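Local coordinates for protein racemase, putative (Roseobacter denitrificans, PDB 3TCS) that probably acts as a magnesium-dependent hydro-lyase or racemase of the enolase superfamily, and binds magnesium together with D-alanine in its pocket, at residues R135-M141 with Y331-E337; T164-A170 with V200-A206; I60-L65 with Y99-A103; Q52-Y56 with I281-G285; P212-I216 with Q244-L249. All blocks are in the same frame, centred on the assembly; numbering follows the deposited sequence.

In the fold
Following the chain from the N terminus, contact 4 opens first: loop 52-56 of the N-terminal domain is met by 281-285, so contact 4 closes a long loop between that domain and the barrel. Contact 3 is nested inside it and pairs helices 58-73 and 98-119; it touches contact 4 through Arg102. Contact 1 opens at 135-141 and closes last, at 331-337, crossing contact 4 and joining two barrel strands. Within the loops of both contacts 1 and 4 lie contact 2, where strand 165-169 pairs with 201-205, and then contact 5, where two outer helices meet. Contacts 1 and 2 touch, strands 132-139 and 165-169 being barrel neighbours, and both reach D-alanine; contact 5 has its own magnesium ion.

Contact 1: residues R135-M141 with Y331-E337; sequences RAYASSM and YLEFSIE. With DAL (D-alanine), chain L.
Strands 135-139 and 332-335 run parallel, their backbone bonds passing from one to the other: Leu332 N donates to Arg135 O (2.7 Å), Tyr137 N to Leu332 O, Phe334 N to Tyr137 O and Ser139 N to Phe334 O. Ile336 N ends the series on Ser139 O at 3.2 Å. Past the strands, Met141 N reaches the anti side of Glu337 OE2 (2.7 Å, 168° at the hydrogen), which also takes Arg153. Ser139 OG donates to Glu333 OE2, though that oxygen is placed with less certainty; Glu333 OE1 is bound by Cys308 N. With chi1 at 70°, Tyr137 brings its ring over Glu333, whose CA lies 3.6 Å from the ring centroid in a CH-pi contact. The same ring turns its edge to the Tyr331 face in an offset edge-to-face pair, planes 73° apart, and its OH bonds Lys167 NZ. A leucine at Tyr137 would probably cost Lys167 its hydroxyl partner and leave Tyr331 without the edge packed against it. Tyr331 CD1 lies over the guanidinium of Arg135, whose NH2 is satisfied by Asp201 and Thr164. The pairing closes the ring of strands in an enolase-type TIM barrel, and Met141 and Glu333 line the D-alanine pocket.

Contact 2: residues T164-A170 with V200-A206; sequences TAFKVRA and VDLLIDA. With MG (magnesium ion), chain J; DAL (D-alanine), chain L.
Asp205 OD2 binds the magnesium ion at 2.1 Å, and Arg169 NH1 lies 3.2 Å from Asp205 OD2, an oblique approach of opposite charges. The D-alanine chelates the same ion through N and O, and water 1, Glu231 and Glu257 complete the site. The second carboxylate oxygen, Asp205 OD1, accepts a hydrogen bond from water 1 (2.7 Å) and also pairs with Asn207 N, so that metal, water and backbone fix the group's rotation. Arg169 runs alongside Asp205 with guanidinium and carboxylate planes 23° apart; its NE bonds Ser140 O, and DAL CA lies at the guanidinium edge. Lys167 CG packs on Leu203 CB, and the bend at chi3 (80°) carries NZ back to within 2.8 Å of DAL N. Tyr137, Glu231 and Glu333 hold that NZ. In the backbone ladder, Leu203 N donates to Phe166 O (2.7 Å), Asp205 N to Val168 O, Ala170 N to Asp205 O. The face turned from the pocket carries Phe166, Val168, Leu202 and Ile204, with Val168 CG2 3.8 Å from Ile204 CG1; at the strand ends Ala170 CB meets Ile204 CD1 and Val200 CB lies at the Phe166 ring edge. This face lies under helices 184-196 and 147-161, the first of which makes the beta-alpha-beta crossover between the two strands; strands 132-139 and 229-231 flank the pair.

Contact 3: residues I60-L65 with Y99-A103; sequences ITCTVL and YLRRA
Ile60 lays CG2 over one face of the Tyr99 ring, 4.0 Å from its centroid and 27° off the normal, a CH-pi contact. Thr61 OG1 lies in the ring plane at its edge, 3.4 Å from Tyr99 CD1, and bonds water 2, which accepts from Arg102 NH1 at 3.1 Å. Thr61 CG2, held anti to the backbone N, rests on Ala103 N at 3.5 Å. One turn on, Val64 CG1 nears Ala103 CB, and Leu65 CB ends the run 3.7 Å from the same methyl, where alanine's small side chain lets the helices come close; they cross at 83°. Replacing Tyr99 by alanine is likely to leave Ile60 CG2 without its ring face and to remove the packing on Phe95 of the second subunit. Arg102 also bonds Ser98 and Lys94 O of the second subunit. Apart from the water bridge, the direct contacts are van der Waals and mostly apolar, so shape rather than paired charge holds this crossing at the interface with the second subunit.

Contact 4: residues Q52-Y56 with I281-G285; sequences QVSTY and ILYLG
The loop between strand 48-52 and helix 58-73 of the N-terminal domain meets the loop that follows barrel strand 276-277, with Leu282 and Tyr283 set against Gln52, Ser54 and Tyr56. Leu282 carries much of the touching. Its CB sits 3.8 Å from Ser54 CA, and its two methyls go to different parts of Gln52: CD1 comes to 3.6 Å from the side-chain Gln52 NE2, CD2 to 3.6 Å from the backbone Gln52 O. The Gln52 side chain crosses that of Leu282 at about a right angle, and its amide is pinned elsewhere, NE2 donating to Val53 O (3.1 Å) and to Ser312, OE1 accepting from Leu313 N. With both ends bound, the amide offers Leu282 a fixed surface. Ser54 turns OG anti to its own N (chi1 176°), which brings the hydroxyl obliquely onto the Tyr283 ring, only 2.9 Å from CE1, a tight fit. Farther along the loop, Tyr56 CD2 lies 4.0 Å from Tyr283 OH. Arg102 of helix 98-119 touches both Ser54 and Tyr283, and Lys94 of the second subunit packs on Tyr283. Tyr283 also stands near Glu257, a ligand of the active-site magnesium ion. Such a seam, with loops of the N-terminal domain laid against loops after the barrel strands, is characteristic of the two-domain enolase superfamily, in which the N-terminal domain caps the barrel.

Contact 5: residues P212-I216 with Q244-L249; sequences PDRAI and QVTDAL. With MG (magnesium ion), chain K.
Val245 CG2 packs against Ala215 CB (3.9 Å) and Pro212 CA, the centre of the apolar contacts, while Ile216 CD1 touches Ala248 CB at 3.7 Å. Leu249, just past the end of its helix, has CD2 4.3 Å from Ile216 CG2. The extended Ile216 side chain (chi2 170°) is what carries CD1 across to the neighbouring helix. Of the polar groups, the Gln244 side chain crosses Pro212 at about a right angle, OE1 lying 3.5 Å from Pro212 CB. Metal bonds lie on the far side of helix 239-248: Thr246 O and Leu249 O each bind a magnesium ion at 2.0 Å, and four waters fill the remaining places. The ion thus ties a carbonyl of the last helical turn to that of the first residue beyond it, apart from the D-alanine site. The axes, 9.4 Å apart at closest, are inclined at 35°, N-to-C directions roughly parallel; these are successive helices on the outside of the beta/alpha barrel, packed side by side as in TIM barrels.

Contact 1: residues R135-M141 with Y331-E337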
# COMPACT_ATOMS: atom_id res chain seq x y z
N ARG B 135 28.11 4.12 -15.38
CA ARG B 135 27.96 5.54 -15.70
C ARG B 135 26.82 6.09 -14.86
O ARG B 135 25.78 5.46 -14.73
CB ARG B 135 27.65 5.72 -17.18
CG ARG B 135 27.48 7.16 -17.59
CD ARG B 135 26.94 7.25 -19.00
NE ARG B 135 26.73 8.63 -19.42
CZ ARG B 135 26.00 8.97 -20.47
NH1 ARG B 135 25.42 8.03 -21.21
NH2 ARG B 135 25.87 10.25 -20.80
N ALA B 136 27.00 7.28 -14.30
CA ALA B 136 25.97 7.89 -13.47
C ALA B 136 25.48 9.21 -14.04
O ALA B 136 26.20 9.88 -14.78
CB ALA B 136 26.51 8.11 -12.07
N TYR B 137 24.24 9.57 -13.71
CA TYR B 137 23.74 10.86 -14.16
C TYR B 137 23.50 11.70 -12.91
O TYR B 137 22.96 11.21 -11.92
CB TYR B 137 22.46 10.71 -15.01
CG TYR B 137 21.18 10.26 -14.32
CD1 TYR B 137 20.38 11.18 -13.64
CD2 TYR B 137 20.71 8.95 -14.46
CE1 TYR B 137 19.13 10.80 -13.12
CE2 TYR B 137 19.46 8.57 -13.95
CZ TYR B 137 18.68 9.50 -13.28
OH TYR B 137 17.43 9.13 -12.82
N ALA B 138 23.95 12.95 -12.95
CA ALA B 138 23.79 13.86 -11.82
C ALA B 138 22.32 14.20 -11.69
O ALA B 138 21.71 14.78 -12.59
CB ALA B 138 24.61 15.12 -12.02
N SER B 139 21.73 13.82 -10.56
CA SER B 139 20.31 14.05 -10.36
C SER B 139 19.98 15.15 -9.35
O SER B 139 20.33 15.05 -8.17
CB SER B 139 19.65 12.73 -9.95
OG SER B 139 18.24 12.80 -10.00
N SER B 140 19.32 16.20 -9.82
CA SER B 140 18.90 17.30 -8.96
C SER B 140 17.51 16.98 -8.43
O SER B 140 16.64 16.54 -9.19
CB SER B 140 18.83 18.62 -9.75
OG SER B 140 18.12 19.59 -9.00
N MET B 141 17.30 17.20 -7.14
CA MET B 141 16.01 16.91 -6.51
C MET B 141 15.15 18.16 -6.30
O MET B 141 13.96 18.07 -6.02
CB MET B 141 16.24 16.27 -5.14
CG MET B 141 17.12 15.04 -5.15
SD MET B 141 16.37 13.69 -6.06
CE MET B 141 17.84 12.81 -6.61
N TYR B 331 22.31 4.64 -17.41
CA TYR B 331 23.05 5.18 -16.28
C TYR B 331 22.37 5.02 -14.93
O TYR B 331 21.18 4.75 -14.83
CB TYR B 331 23.34 6.67 -16.53
CG TYR B 331 22.31 7.35 -17.44
CD1 TYR B 331 22.72 8.20 -18.47
CD2 TYR B 331 20.94 7.09 -17.30
CE1 TYR B 331 21.79 8.77 -19.34
CE2 TYR B 331 20.00 7.66 -18.18
CZ TYR B 331 20.44 8.49 -19.20
OH TYR B 331 19.53 9.02 -20.09
N LEU B 332 23.18 5.22 -13.89
CA LEU B 332 22.76 5.14 -12.50
C LEU B 332 22.30 6.52 -12.03
O LEU B 332 23.01 7.50 -12.22
CB LEU B 332 23.95 4.73 -11.63
CG LEU B 332 23.78 4.80 -10.11
CD1 LEU B 332 23.19 3.48 -9.62
CD2 LEU B 332 25.14 5.05 -9.44
N GLU B 333 21.12 6.61 -11.42
CA GLU B 333 20.67 7.90 -10.91
C GLU B 333 21.61 8.24 -9.75
O GLU B 333 21.84 7.42 -8.86
CB GLU B 333 19.23 7.83 -10.41
CG GLU B 333 18.82 9.11 -9.67
CD GLU B 333 17.33 9.25 -9.48
OE1 GLU B 333 16.61 8.23 -9.32
OE2 GLU B 333 16.87 10.40 -9.48
N PHE B 334 22.16 9.45 -9.76
CA PHE B 334 23.09 9.82 -8.70
C PHE B 334 22.75 11.19 -8.14
O PHE B 334 23.00 12.21 -8.77
CB PHE B 334 24.52 9.82 -9.24
CG PHE B 334 25.57 9.86 -8.17
CD1 PHE B 334 25.93 8.70 -7.49
CD2 PHE B 334 26.18 11.06 -7.82
CE1 PHE B 334 26.89 8.73 -6.48
CE2 PHE B 334 27.14 11.11 -6.81
CZ PHE B 334 27.50 9.94 -6.14
N SER B 335 22.18 11.22 -6.94
CA SER B 335 21.82 12.48 -6.31
C SER B 335 23.05 13.35 -6.07
O SER B 335 24.07 12.86 -5.57
CB SER B 335 21.13 12.23 -4.97
OG SER B 335 20.94 13.46 -4.29
N ILE B 336 22.96 14.62 -6.43
CA ILE B 336 24.08 15.53 -6.20
C ILE B 336 23.74 16.59 -5.15
O ILE B 336 24.44 17.59 -5.02
CB ILE B 336 24.57 16.19 -7.53
CG1 ILE B 336 23.40 16.71 -8.36
CG2 ILE B 336 25.36 15.17 -8.35
CD1 ILE B 336 22.69 17.92 -7.79
N GLU B 337 22.67 16.35 -4.39
CA GLU B 337 22.26 17.29 -3.34
C GLU B 337 23.23 17.21 -2.16
O GLU B 337 23.87 16.18 -1.94
CB GLU B 337 20.84 16.98 -2.87
CG GLU B 337 19.76 17.05 -3.95
CD GLU B 337 19.67 18.43 -4.59
OE1 GLU B 337 20.14 19.41 -3.98
OE2 GLU B 337 19.11 18.53 -5.70
N DAL L . 13.74 9.99 -9.93
CA DAL L . 13.64 11.17 -9.06
CB DAL L . 14.74 11.15 -8.01
C DAL L . 12.31 11.17 -8.38
O DAL L . 11.31 11.21 -9.02

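Contact 2: residues T164-A170 with V200-A206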
# COMPACT_ATOMS: atom_id res chain seq x y z
N THR B 164 28.28 13.28 -17.48
CA THR B 164 27.91 13.60 -18.86
C THR B 164 26.41 13.39 -19.09
O THR B 164 25.94 13.29 -20.23
CB THR B 164 28.69 12.74 -19.88
OG1 THR B 164 28.39 11.35 -19.67
CG2 THR B 164 30.19 12.96 -19.74
N ALA B 165 25.66 13.32 -17.99
CA ALA B 165 24.21 13.15 -18.01
C ALA B 165 23.68 13.89 -16.79
O ALA B 165 24.29 13.85 -15.72
CB ALA B 165 23.83 11.66 -17.96
N PHE B 166 22.55 14.58 -16.96
CA PHE B 166 21.98 15.38 -15.88
C PHE B 166 20.45 15.37 -15.90
O PHE B 166 19.84 15.43 -16.96
CB PHE B 166 22.44 16.84 -16.03
CG PHE B 166 23.92 17.00 -16.12
CD1 PHE B 166 24.67 17.29 -14.99
CD2 PHE B 166 24.58 16.77 -17.33
CE1 PHE B 166 26.06 17.35 -15.05
CE2 PHE B 166 25.97 16.82 -17.40
CZ PHE B 166 26.71 17.11 -16.26
N LYS B 167 19.84 15.30 -14.72
CA LYS B 167 18.39 15.32 -14.62
C LYS B 167 17.92 16.47 -13.72
O LYS B 167 18.45 16.67 -12.63
CB LYS B 167 17.84 13.99 -14.07
CG LYS B 167 16.31 13.91 -14.14
CD LYS B 167 15.76 12.51 -13.89
CE LYS B 167 15.70 12.15 -12.41
NZ LYS B 167 15.20 10.75 -12.21
N VAL B 168 16.93 17.22 -14.20
CA VAL B 168 16.39 18.33 -13.44
C VAL B 168 14.88 18.12 -13.29
O VAL B 168 14.36 17.10 -13.75
CB VAL B 168 16.67 19.69 -14.14
CG1 VAL B 168 18.17 19.92 -14.22
CG2 VAL B 168 16.03 19.73 -15.52
N ARG B 169 14.19 19.07 -12.67
CA ARG B 169 12.76 18.94 -12.43
C ARG B 169 11.88 19.87 -13.26
O ARG B 169 12.24 21.01 -13.52
CB ARG B 169 12.46 19.19 -10.95
CG ARG B 169 13.30 18.37 -9.99
CD ARG B 169 12.88 16.91 -9.97
NE ARG B 169 14.00 16.03 -9.65
CZ ARG B 169 13.89 14.72 -9.44
NH1 ARG B 169 12.70 14.13 -9.51
NH2 ARG B 169 14.97 13.99 -9.20
N ALA B 170 10.71 19.35 -13.64
CA ALA B 170 9.72 20.10 -14.41
C ALA B 170 8.46 20.18 -13.55
O ALA B 170 8.24 19.34 -12.68
CB ALA B 170 9.41 19.38 -15.73
N VAL B 200 26.20 16.37 -23.73
CA VAL B 200 25.77 15.71 -22.50
C VAL B 200 24.31 15.30 -22.65
O VAL B 200 23.57 15.89 -23.44
CB VAL B 200 25.90 16.62 -21.26
CG1 VAL B 200 27.35 17.01 -21.06
CG2 VAL B 200 25.03 17.85 -21.41
N ASP B 201 23.90 14.28 -21.91
CA ASP B 201 22.51 13.84 -21.96
C ASP B 201 21.72 14.65 -20.95
O ASP B 201 22.19 14.90 -19.85
CB ASP B 201 22.39 12.35 -21.62
CG ASP B 201 22.95 11.46 -22.70
OD1 ASP B 201 22.59 11.66 -23.88
OD2 ASP B 201 23.73 10.54 -22.37
N LEU B 202 20.52 15.05 -21.33
CA LEU B 202 19.68 15.83 -20.44
C LEU B 202 18.38 15.08 -20.20
O LEU B 202 17.71 14.65 -21.14
CB LEU B 202 19.41 17.21 -21.02
CG LEU B 202 20.66 18.06 -21.23
CD1 LEU B 202 20.28 19.41 -21.85
CD2 LEU B 202 21.36 18.27 -19.88
N LEU B 203 18.05 14.93 -18.92
CA LEU B 203 16.84 14.23 -18.50
C LEU B 203 15.99 15.19 -17.68
O LEU B 203 16.49 16.18 -17.15
CB LEU B 203 17.21 13.05 -17.60
CG LEU B 203 18.13 11.94 -18.11
CD1 LEU B 203 19.56 12.46 -18.32
CD2 LEU B 203 18.13 10.81 -17.10
N ILE B 204 14.70 14.91 -17.57
CA ILE B 204 13.84 15.76 -16.77
C ILE B 204 12.80 14.87 -16.09
O ILE B 204 12.47 13.80 -16.59
CB ILE B 204 13.18 16.87 -17.62
CG1 ILE B 204 12.79 18.04 -16.72
CG2 ILE B 204 11.97 16.32 -18.36
CD1 ILE B 204 12.55 19.35 -17.47
N ASP B 205 12.31 15.30 -14.93
CA ASP B 205 11.34 14.52 -14.16
C ASP B 205 10.21 15.46 -13.74
O ASP B 205 10.47 16.48 -13.11
CB ASP B 205 12.03 13.95 -12.91
CG ASP B 205 11.24 12.83 -12.26
OD1 ASP B 205 9.99 12.84 -12.33
OD2 ASP B 205 11.89 11.93 -11.67
N ALA B 206 8.97 15.12 -14.08
CA ALA B 206 7.84 15.98 -13.74
C ALA B 206 7.08 15.54 -12.49
O ALA B 206 6.12 16.18 -12.07
CB ALA B 206 6.87 16.06 -14.92
MG MG J . 11.50 10.16 -10.67
N DAL L . 13.74 9.99 -9.93
CA DAL L . 13.64 11.17 -9.06
CB DAL L . 14.74 11.15 -8.01
C DAL L . 12.31 11.17 -8.38
O DAL L . 11.31 11.21 -9.02
O HOH W 1 9.47 10.63 -10.91

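Contact 3: residues I60-L65 with Y99-A103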
# COMPACT_ATOMS: atom_id res chain seq x y z
N ILE B 60 9.04 3.78 11.40
CA ILE B 60 7.75 3.11 11.25
C ILE B 60 7.96 1.81 10.47
O ILE B 60 7.41 0.76 10.81
CB ILE B 60 6.74 4.00 10.50
CG1 ILE B 60 6.46 5.26 11.33
CG2 ILE B 60 5.43 3.22 10.25
CD1 ILE B 60 5.53 6.27 10.66
N THR B 61 8.77 1.89 9.41
CA THR B 61 9.06 0.72 8.60
C THR B 61 9.69 -0.39 9.45
O THR B 61 9.35 -1.56 9.30
CB THR B 61 10.00 1.10 7.44
OG1 THR B 61 9.37 2.08 6.62
CG2 THR B 61 10.34 -0.12 6.60
N CYS B 62 10.60 -0.01 10.34
CA CYS B 62 11.25 -1.02 11.18
C CYS B 62 10.26 -1.65 12.15
O CYS B 62 10.36 -2.83 12.47
CB CYS B 62 12.44 -0.40 11.93
SG CYS B 62 13.87 -0.10 10.83
N THR B 63 9.28 -0.87 12.60
CA THR B 63 8.26 -1.40 13.49
C THR B 63 7.46 -2.43 12.70
O THR B 63 7.14 -3.52 13.19
CB THR B 63 7.32 -0.28 14.00
OG1 THR B 63 8.06 0.59 14.87
CG2 THR B 63 6.13 -0.88 14.77
N VAL B 64 7.13 -2.09 11.46
CA VAL B 64 6.38 -2.99 10.59
C VAL B 64 7.19 -4.25 10.30
O VAL B 64 6.65 -5.36 10.25
CB VAL B 64 6.02 -2.29 9.25
CG1 VAL B 64 5.48 -3.30 8.24
CG2 VAL B 64 4.97 -1.21 9.50
N LEU B 65 8.50 -4.09 10.13
CA LEU B 65 9.36 -5.23 9.85
C LEU B 65 9.27 -6.29 10.94
O LEU B 65 9.10 -7.48 10.66
CB LEU B 65 10.81 -4.77 9.68
CG LEU B 65 11.83 -5.80 9.18
CD1 LEU B 65 13.05 -5.07 8.61
CD2 LEU B 65 12.25 -6.73 10.32
N TYR B 99 4.54 0.19 3.06
CA TYR B 99 5.25 -0.17 4.28
C TYR B 99 5.73 -1.61 4.39
O TYR B 99 6.87 -1.84 4.77
CB TYR B 99 4.43 0.23 5.52
CG TYR B 99 4.67 1.66 5.95
CD1 TYR B 99 5.94 2.07 6.37
CD2 TYR B 99 3.65 2.61 5.91
CE1 TYR B 99 6.18 3.40 6.75
CE2 TYR B 99 3.88 3.93 6.28
CZ TYR B 99 5.15 4.32 6.70
OH TYR B 99 5.37 5.63 7.07
N LEU B 100 4.88 -2.59 4.06
CA LEU B 100 5.33 -3.98 4.15
C LEU B 100 6.51 -4.24 3.21
O LEU B 100 7.45 -4.94 3.57
CB LEU B 100 4.19 -4.95 3.80
CG LEU B 100 4.53 -6.44 4.00
CD1 LEU B 100 4.52 -6.77 5.49
CD2 LEU B 100 3.52 -7.31 3.26
N ARG B 101 6.47 -3.68 2.00
CA ARG B 101 7.55 -3.88 1.04
C ARG B 101 8.82 -3.15 1.47
O ARG B 101 9.92 -3.66 1.27
CB ARG B 101 7.15 -3.41 -0.36
CG ARG B 101 6.29 -4.40 -1.12
CD ARG B 101 4.92 -4.44 -0.54
NE ARG B 101 4.07 -5.46 -1.14
CZ ARG B 101 2.87 -5.77 -0.66
NH1 ARG B 101 2.42 -5.13 0.41
NH2 ARG B 101 2.14 -6.72 -1.22
N ARG B 102 8.66 -1.96 2.03
CA ARG B 102 9.81 -1.19 2.50
C ARG B 102 10.55 -1.99 3.57
O ARG B 102 11.78 -1.95 3.65
CB ARG B 102 9.36 0.14 3.11
CG ARG B 102 8.85 1.17 2.12
CD ARG B 102 8.27 2.37 2.85
NE ARG B 102 7.80 3.39 1.92
CZ ARG B 102 8.39 4.57 1.73
NH1 ARG B 102 9.49 4.89 2.41
NH2 ARG B 102 7.88 5.42 0.85
N ALA B 103 9.78 -2.71 4.38
CA ALA B 103 10.34 -3.52 5.47
C ALA B 103 10.98 -4.79 4.92
O ALA B 103 12.10 -5.15 5.30
CB ALA B 103 9.23 -3.87 6.47
O HOH W 2 10.75 3.74 5.00

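Contact 4: residues Q52-Y56 with I281-G285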
# COMPACT_ATOMS: atom_id res chain seq x y z
N GLN B 52 19.25 -2.66 4.28
CA GLN B 52 18.64 -1.41 4.68
C GLN B 52 17.18 -1.35 4.24
O GLN B 52 16.86 -1.81 3.15
CB GLN B 52 19.40 -0.24 4.06
CG GLN B 52 18.85 1.13 4.44
CD GLN B 52 19.31 2.22 3.49
OE1 GLN B 52 20.50 2.52 3.40
NE2 GLN B 52 18.36 2.81 2.77
N VAL B 53 16.31 -0.80 5.07
CA VAL B 53 14.91 -0.66 4.66
C VAL B 53 14.88 0.65 3.88
O VAL B 53 15.86 1.40 3.88
CB VAL B 53 13.94 -0.56 5.87
CG1 VAL B 53 14.00 -1.82 6.71
CG2 VAL B 53 14.28 0.67 6.71
N SER B 54 13.78 0.92 3.19
CA SER B 54 13.69 2.17 2.44
C SER B 54 13.81 3.38 3.38
O SER B 54 13.36 3.32 4.52
CB SER B 54 12.36 2.25 1.71
OG SER B 54 12.25 3.50 1.05
N THR B 55 14.39 4.46 2.88
CA THR B 55 14.51 5.69 3.68
C THR B 55 13.13 6.36 3.82
O THR B 55 12.21 6.04 3.06
CB THR B 55 15.48 6.69 3.02
OG1 THR B 55 15.16 6.81 1.63
CG2 THR B 55 16.92 6.24 3.19
N TYR B 56 13.02 7.27 4.78
CA TYR B 56 11.81 8.05 5.08
C TYR B 56 10.84 7.31 5.99
O TYR B 56 10.26 6.29 5.62
CB TYR B 56 11.13 8.50 3.79
CG TYR B 56 12.06 9.33 2.95
CD1 TYR B 56 12.57 10.54 3.43
CD2 TYR B 56 12.49 8.89 1.70
CE1 TYR B 56 13.50 11.27 2.70
CE2 TYR B 56 13.42 9.62 0.95
CZ TYR B 56 13.92 10.81 1.46
OH TYR B 56 14.84 11.53 0.75
N ILE B 281 14.59 -0.30 -5.81
CA ILE B 281 14.84 -1.56 -5.13
C ILE B 281 14.21 -1.69 -3.74
O ILE B 281 13.70 -2.76 -3.38
CB ILE B 281 16.35 -1.82 -5.01
CG1 ILE B 281 16.94 -2.06 -6.40
CG2 ILE B 281 16.61 -3.01 -4.09
CD1 ILE B 281 18.45 -2.06 -6.44
N LEU B 282 14.24 -0.62 -2.97
CA LEU B 282 13.70 -0.68 -1.62
C LEU B 282 12.19 -0.44 -1.54
O LEU B 282 11.52 -1.04 -0.71
CB LEU B 282 14.48 0.27 -0.71
CG LEU B 282 16.00 -0.02 -0.72
CD1 LEU B 282 16.71 0.91 0.26
CD2 LEU B 282 16.27 -1.49 -0.34
N TYR B 283 11.64 0.44 -2.38
CA TYR B 283 10.19 0.66 -2.35
C TYR B 283 9.49 -0.60 -2.87
O TYR B 283 8.36 -0.91 -2.47
CB TYR B 283 9.76 1.83 -3.24
CG TYR B 283 10.19 3.22 -2.80
CD1 TYR B 283 10.33 3.54 -1.45
CD2 TYR B 283 10.39 4.23 -3.75
CE1 TYR B 283 10.68 4.84 -1.05
CE2 TYR B 283 10.74 5.53 -3.36
CZ TYR B 283 10.88 5.82 -2.00
OH TYR B 283 11.20 7.10 -1.61
N LEU B 284 10.15 -1.32 -3.77
CA LEU B 284 9.58 -2.51 -4.38
C LEU B 284 9.63 -3.78 -3.52
O LEU B 284 8.95 -4.75 -3.82
CB LEU B 284 10.26 -2.77 -5.74
CG LEU B 284 9.83 -3.94 -6.63
CD1 LEU B 284 8.32 -3.96 -6.83
CD2 LEU B 284 10.54 -3.80 -7.98
N GLY B 285 10.43 -3.77 -2.46
CA GLY B 285 10.50 -4.94 -1.61
C GLY B 285 11.81 -5.71 -1.63
O GLY B 285 11.90 -6.78 -1.03

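Contact 5: residues P212-I216 with Q244-L249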
# COMPACT_ATOMS: atom_id res chain seq x y z
N PRO B 212 -2.22 14.52 -19.63
CA PRO B 212 -1.59 14.11 -20.89
C PRO B 212 -1.35 15.24 -21.91
O PRO B 212 -0.27 15.32 -22.49
CB PRO B 212 -2.55 13.05 -21.42
CG PRO B 212 -3.01 12.40 -20.16
CD PRO B 212 -3.29 13.58 -19.25
N ASP B 213 -2.33 16.11 -22.11
CA ASP B 213 -2.17 17.21 -23.06
C ASP B 213 -1.03 18.16 -22.70
O ASP B 213 -0.22 18.52 -23.56
CB ASP B 213 -3.47 18.01 -23.21
CG ASP B 213 -4.52 17.26 -24.00
OD1 ASP B 213 -4.14 16.56 -24.96
OD2 ASP B 213 -5.71 17.37 -23.66
N ARG B 214 -0.97 18.57 -21.44
CA ARG B 214 0.08 19.47 -21.00
C ARG B 214 1.45 18.80 -21.08
O ARG B 214 2.45 19.44 -21.43
CB ARG B 214 -0.20 19.96 -19.58
CG ARG B 214 0.90 20.83 -18.97
CD ARG B 214 1.28 22.01 -19.88
NE ARG B 214 2.32 22.82 -19.25
CZ ARG B 214 3.09 23.69 -19.89
NH1 ARG B 214 2.96 23.88 -21.20
NH2 ARG B 214 4.01 24.38 -19.22
N ALA B 215 1.50 17.52 -20.74
CA ALA B 215 2.75 16.76 -20.78
C ALA B 215 3.26 16.68 -22.22
O ALA B 215 4.46 16.74 -22.47
CB ALA B 215 2.54 15.36 -20.22
N ILE B 216 2.33 16.54 -23.16
CA ILE B 216 2.72 16.45 -24.57
C ILE B 216 3.30 17.79 -25.03
O ILE B 216 4.25 17.82 -25.83
CB ILE B 216 1.53 16.02 -25.44
CG1 ILE B 216 1.13 14.58 -25.09
CG2 ILE B 216 1.89 16.13 -26.92
CD1 ILE B 216 -0.18 14.10 -25.70
N GLN B 244 -0.60 7.52 -23.00
CA GLN B 244 -0.99 8.46 -24.05
C GLN B 244 0.20 9.33 -24.41
O GLN B 244 0.46 9.61 -25.58
CB GLN B 244 -2.14 9.35 -23.56
CG GLN B 244 -2.83 10.11 -24.67
CD GLN B 244 -3.84 11.11 -24.15
OE1 GLN B 244 -4.55 10.85 -23.18
NE2 GLN B 244 -3.91 12.28 -24.79
N VAL B 245 0.93 9.77 -23.39
CA VAL B 245 2.11 10.60 -23.58
C VAL B 245 3.19 9.81 -24.30
O VAL B 245 3.77 10.27 -25.28
CB VAL B 245 2.64 11.11 -22.22
CG1 VAL B 245 3.86 12.01 -22.43
CG2 VAL B 245 1.54 11.86 -21.48
N THR B 246 3.48 8.61 -23.79
CA THR B 246 4.48 7.75 -24.40
C THR B 246 4.16 7.55 -25.89
O THR B 246 5.04 7.67 -26.74
CB THR B 246 4.50 6.37 -23.70
OG1 THR B 246 4.84 6.54 -22.32
CG2 THR B 246 5.51 5.44 -24.35
N ASP B 247 2.90 7.26 -26.19
CA ASP B 247 2.49 7.04 -27.57
C ASP B 247 2.61 8.28 -28.46
O ASP B 247 2.94 8.16 -29.64
CB ASP B 247 1.06 6.50 -27.63
CG ASP B 247 0.94 5.08 -27.07
OD1 ASP B 247 1.96 4.38 -27.00
OD2 ASP B 247 -0.18 4.67 -26.71
N ALA B 248 2.36 9.45 -27.89
CA ALA B 248 2.41 10.70 -28.66
C ALA B 248 3.81 11.27 -28.86
O ALA B 248 4.07 11.92 -29.88
CB ALA B 248 1.53 11.75 -27.99
N LEU B 249 4.70 11.03 -27.91
CA LEU B 249 6.06 11.57 -27.96
C LEU B 249 7.12 10.61 -28.47
O LEU B 249 7.02 9.39 -28.30
CB LEU B 249 6.47 12.05 -26.58
CG LEU B 249 5.68 13.20 -25.96
CD1 LEU B 249 6.25 13.49 -24.57
CD2 LEU B 249 5.79 14.43 -26.85
MG MG K . 6.82 7.43 -27.72
O HOH W 3 5.90 6.98 -29.47
O HOH W 4 8.80 7.01 -28.71
O HOH W 5 6.95 5.36 -27.20
O HOH W 6 8.03 7.81 -25.93